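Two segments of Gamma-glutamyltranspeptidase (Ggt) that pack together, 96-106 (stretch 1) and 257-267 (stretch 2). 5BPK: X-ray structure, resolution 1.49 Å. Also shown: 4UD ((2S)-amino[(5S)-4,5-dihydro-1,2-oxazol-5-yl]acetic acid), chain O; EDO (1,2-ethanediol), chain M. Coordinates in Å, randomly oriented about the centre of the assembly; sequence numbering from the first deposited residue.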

# COMPACT_ATOMS: atom_id res chain seq x y z
N GLU A 96 -16.54 -14.82 -6.15
CA GLU A 96 -15.97 -14.77 -4.81
C GLU A 96 -15.04 -13.57 -4.67
O GLU A 96 -14.30 -13.22 -5.60
CB GLU A 96 -15.19 -16.05 -4.49
CG GLU A 96 -15.37 -16.53 -3.08
CD GLU A 96 -16.63 -17.35 -2.93
OE1 GLU A 96 -17.63 -16.83 -2.38
OE2 GLU A 96 -16.62 -18.51 -3.39
N ASN A 97 -15.08 -12.95 -3.50
CA ASN A 97 -14.13 -11.89 -3.17
C ASN A 97 -13.35 -12.28 -1.93
O ASN A 97 -13.94 -12.66 -0.92
CB ASN A 97 -14.85 -10.56 -2.94
CG ASN A 97 -15.66 -10.13 -4.14
OD1 ASN A 97 -15.11 -9.80 -5.20
ND2 ASN A 97 -16.97 -10.15 -4.00
N VAL A 98 -12.02 -12.23 -2.01
CA VAL A 98 -11.18 -12.66 -0.90
C VAL A 98 -10.07 -11.66 -0.70
O VAL A 98 -9.74 -10.89 -1.61
CB VAL A 98 -10.60 -14.07 -1.15
CG1 VAL A 98 -11.73 -15.08 -1.41
CG2 VAL A 98 -9.62 -14.04 -2.31
N ALA A 99 -9.53 -11.63 0.51
CA ALA A 99 -8.42 -10.73 0.86
C ALA A 99 -7.30 -11.59 1.41
O ALA A 99 -7.53 -12.43 2.28
CB ALA A 99 -8.86 -9.72 1.88
N LEU A 100 -6.10 -11.41 0.87
CA LEU A 100 -4.93 -12.10 1.36
C LEU A 100 -4.08 -11.15 2.20
O LEU A 100 -3.64 -10.11 1.73
CB LEU A 100 -4.11 -12.64 0.19
CG LEU A 100 -2.82 -13.39 0.56
CD1 LEU A 100 -3.09 -14.59 1.43
CD2 LEU A 100 -2.07 -13.76 -0.72
N ASP A 101 -3.87 -11.53 3.45
CA ASP A 101 -3.03 -10.83 4.41
C ASP A 101 -1.66 -11.50 4.38
O ASP A 101 -1.49 -12.61 4.91
CB ASP A 101 -3.71 -10.93 5.81
CG ASP A 101 -2.83 -10.48 6.97
OD1 ASP A 101 -1.65 -10.12 6.80
OD2 ASP A 101 -3.37 -10.53 8.11
N PHE A 102 -0.68 -10.83 3.76
CA PHE A 102 0.72 -11.21 3.90
C PHE A 102 1.54 -10.07 4.55
O PHE A 102 2.68 -9.80 4.21
CB PHE A 102 1.32 -11.74 2.59
CG PHE A 102 1.28 -10.79 1.41
CD1 PHE A 102 0.17 -10.71 0.58
CD2 PHE A 102 2.42 -10.09 1.04
CE1 PHE A 102 0.17 -9.89 -0.54
CE2 PHE A 102 2.42 -9.25 -0.08
CZ PHE A 102 1.29 -9.16 -0.87
N ARG A 103 0.90 -9.44 5.53
CA ARG A 103 1.53 -8.39 6.34
C ARG A 103 2.60 -8.98 7.25
O ARG A 103 2.46 -10.09 7.77
CB ARG A 103 0.45 -7.71 7.17
CG ARG A 103 0.89 -6.56 8.06
CD ARG A 103 1.36 -5.35 7.27
NE ARG A 103 1.31 -4.14 8.10
CZ ARG A 103 1.70 -2.93 7.70
NH1 ARG A 103 2.21 -2.74 6.50
NH2 ARG A 103 1.59 -1.89 8.52
N GLU A 104 3.66 -8.22 7.50
CA GLU A 104 4.70 -8.67 8.43
C GLU A 104 4.14 -8.85 9.84
O GLU A 104 3.17 -8.18 10.23
CB GLU A 104 5.88 -7.72 8.48
CG GLU A 104 6.56 -7.45 7.14
CD GLU A 104 6.07 -6.18 6.49
OE1 GLU A 104 4.83 -6.01 6.36
OE2 GLU A 104 6.93 -5.36 6.10
N LYS A 105 4.78 -9.74 10.59
CA LYS A 105 4.46 -9.97 12.00
C LYS A 105 5.57 -9.44 12.89
O LYS A 105 6.77 -9.58 12.57
CB LYS A 105 4.32 -11.46 12.26
CG LYS A 105 3.17 -12.12 11.55
CD LYS A 105 3.30 -13.64 11.52
CE LYS A 105 3.28 -14.30 12.90
NZ LYS A 105 3.43 -15.79 12.82
N ALA A 106 5.19 -8.91 14.05
CA ALA A 106 6.18 -8.61 15.07
C ALA A 106 6.87 -9.91 15.45
O ALA A 106 6.20 -10.92 15.61
CB ALA A 106 5.54 -7.94 16.28
C3 4UD O . 3.41 2.68 1.67
C4 4UD O . 2.74 1.74 3.57
C5 4UD O . 4.01 2.34 2.99
C6 4UD O . 2.60 1.84 5.10
C8 4UD O . 1.33 1.11 5.46
O9 4UD O . 1.31 -0.09 5.57
O10 4UD O . 0.18 1.79 5.66
N7 4UD O . 3.73 1.16 5.76
O2 4UD O . 1.67 2.49 2.99
N1 4UD O . 2.12 2.74 1.76
C1 EDO M . -1.90 -20.93 1.11
O1 EDO M . -2.61 -20.41 2.23
C2 EDO M . -2.75 -20.78 -0.15
O2 EDO M . -2.22 -21.58 -1.22
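Stretch 2, residues 257-267: ASYNVKWRKPV

Stretch 2 lies beside stretch 1 as an antiparallel strand. The axes of strands 97-102 and 262-264 approach to 4.7 Å, and their N-to-C directions differ by 149°, so the pair is antiparallel but clearly twisted. Register follows from the CA pairs: Ala99 CA to Arg264 CA 5.1 Å, Leu100 CA to Trp263 CA 4.7 Å, and Asp101 CA to Lys262 CA 5.0 Å. The short middle distance marks a non-hydrogen-bonded pair between two hydrogen-bonded ones. In the first of these, Ala99 N donates to Arg264 O (3.0 Å) and Arg264 N to Ala99 O (2.7 Å); in the other, Asp101 N donates to Lys262 O (2.8 Å) and Lys262 N to Asp101 O (3.0 Å). Beyond the ladder, the phi/psi of Phe102, -117/39, departs from the extended values before it.

Alternation sends Leu100 and Trp263 to one face of the sheet and Ala99, Asp101, Lys262 and Arg264 to the other. On the first face, Trp263 (chi1 m, chi2 100°) brings its indole back over stretch 1. Leu100, with chi1 t and chi2 p, places CD1 3.7 Å from the centroid of the six-membered ring of Trp263, only 9° off the ring normal, which identifies a CH-pi contact over the face. Leu100 CD1 also lies 3.8 Å from Val261 CB, while Val98 CG2 is 3.9 Å from Trp263 CZ3. At its edge, Trp263 NE1 donates to O1 of the ethanediol at 3.1 Å.

On the second face, Arg264 has chi1 m and then chi2 and chi3 t; chi4 at -99° turns the guanidinium so that Asp101 OD2 meets its edge. Arg264 NE and Arg264 NH2 both donate to Asp101 OD2, at 2.8 and 2.9 Å, forming a salt bridge. Asp101 (chi1 t) uses OD1 differently, accepting from Arg103 N at 2.9 Å and so bracing the turn out of the strand. Ala99 CB, 4.2 Å from Pro266 CB, extends this face with an apolar contact.

Past the strands, Tyr259 takes chi1 t, and its end comes nearer to stretch 1 than its sideways CA-to-CB bond suggests: OH donates to Arg103 O at 2.7 Å, near the ring plane. Lys105 points toward stretch 2 and runs m, t, p, t. This path carries Lys105 CD to 3.6 Å from Tyr259 CD1 and lets Lys105 NZ donate to Asn260 OD1 at 2.8 Å. Arg103 instead points away, its NH1 donating to O9 of 4UD at 2.9 Å.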

# COMPACT_ATOMS: atom_id res chain seq x y z
N ALA A 257 10.01 -19.81 10.16
CA ALA A 257 9.30 -21.07 10.00
C ALA A 257 7.83 -21.00 10.45
O ALA A 257 7.01 -21.81 10.01
CB ALA A 257 10.03 -22.20 10.75
N SER A 258 7.52 -20.02 11.30
CA SER A 258 6.15 -19.81 11.79
C SER A 258 5.37 -18.70 11.07
O SER A 258 4.20 -18.43 11.43
CB SER A 258 6.15 -19.56 13.31
OG SER A 258 6.84 -18.38 13.68
N TYR A 259 5.96 -18.08 10.05
CA TYR A 259 5.25 -17.03 9.32
C TYR A 259 4.08 -17.65 8.56
O TYR A 259 4.26 -18.63 7.83
CB TYR A 259 6.12 -16.22 8.33
CG TYR A 259 5.24 -15.15 7.73
CD1 TYR A 259 5.02 -13.97 8.41
CD2 TYR A 259 4.47 -15.41 6.59
CE1 TYR A 259 4.14 -13.03 7.94
CE2 TYR A 259 3.57 -14.48 6.11
CZ TYR A 259 3.40 -13.29 6.80
OH TYR A 259 2.49 -12.37 6.36
N ASN A 260 2.90 -17.05 8.72
CA ASN A 260 1.67 -17.53 8.12
C ASN A 260 0.93 -16.40 7.41
O ASN A 260 0.73 -15.34 8.00
CB ASN A 260 0.76 -18.15 9.21
CG ASN A 260 0.51 -17.22 10.45
OD1 ASN A 260 1.42 -16.54 10.97
ND2 ASN A 260 -0.73 -17.24 10.95
N VAL A 261 0.56 -16.59 6.14
CA VAL A 261 -0.44 -15.71 5.51
C VAL A 261 -1.80 -16.04 6.10
O VAL A 261 -1.98 -17.09 6.70
CB VAL A 261 -0.52 -15.83 3.95
CG1 VAL A 261 0.83 -15.54 3.30
CG2 VAL A 261 -1.08 -17.19 3.52
N LYS A 262 -2.74 -15.12 5.94
CA LYS A 262 -4.12 -15.37 6.30
C LYS A 262 -5.05 -14.95 5.18
O LYS A 262 -4.99 -13.82 4.70
CB LYS A 262 -4.49 -14.65 7.59
CG LYS A 262 -3.76 -15.26 8.79
CD LYS A 262 -4.30 -14.80 10.12
CE LYS A 262 -5.76 -15.17 10.32
NZ LYS A 262 -6.14 -15.13 11.76
N TRP A 263 -5.90 -15.88 4.75
CA TRP A 263 -7.00 -15.54 3.87
C TRP A 263 -8.14 -15.00 4.71
O TRP A 263 -8.68 -15.71 5.57
CB TRP A 263 -7.47 -16.75 3.08
CG TRP A 263 -6.46 -17.26 2.13
CD1 TRP A 263 -5.62 -18.32 2.32
CD2 TRP A 263 -6.16 -16.74 0.84
NE1 TRP A 263 -4.81 -18.49 1.22
CE2 TRP A 263 -5.13 -17.53 0.29
CE3 TRP A 263 -6.67 -15.68 0.08
CZ2 TRP A 263 -4.60 -17.30 -0.99
CZ3 TRP A 263 -6.15 -15.45 -1.18
CH2 TRP A 263 -5.12 -16.26 -1.70
N ARG A 264 -8.49 -13.74 4.48
CA ARG A 264 -9.48 -13.05 5.27
C ARG A 264 -10.64 -12.62 4.40
O ARG A 264 -10.50 -12.46 3.18
CB ARG A 264 -8.86 -11.83 5.94
CG ARG A 264 -7.63 -12.14 6.79
CD ARG A 264 -7.29 -10.95 7.65
NE ARG A 264 -6.09 -11.05 8.46
CZ ARG A 264 -6.06 -11.37 9.76
NH1 ARG A 264 -7.17 -11.70 10.40
NH2 ARG A 264 -4.91 -11.35 10.43
N LYS A 265 -11.78 -12.39 5.03
CA LYS A 265 -12.88 -11.74 4.37
C LYS A 265 -12.50 -10.28 4.13
O LYS A 265 -11.96 -9.62 5.03
CB LYS A 265 -14.14 -11.81 5.21
CG LYS A 265 -14.71 -13.22 5.33
CD LYS A 265 -16.04 -13.17 6.04
CE LYS A 265 -16.61 -14.55 6.30
NZ LYS A 265 -17.91 -14.46 7.02
N PRO A 266 -12.73 -9.78 2.91
CA PRO A 266 -12.55 -8.35 2.70
C PRO A 266 -13.61 -7.57 3.44
O PRO A 266 -14.64 -8.12 3.83
CB PRO A 266 -12.74 -8.18 1.19
CG PRO A 266 -13.52 -9.33 0.75
CD PRO A 266 -13.32 -10.45 1.74
N VAL A 267 -13.35 -6.29 3.65
CA VAL A 267 -14.39 -5.38 4.08
C VAL A 267 -15.16 -4.93 2.83
O VAL A 267 -14.56 -4.62 1.79
CB VAL A 267 -13.85 -4.21 4.93
CG1 VAL A 267 -12.85 -3.37 4.16
CG2 VAL A 267 -15.00 -3.36 5.45
O HOH W 1 5.20 -17.13 15.34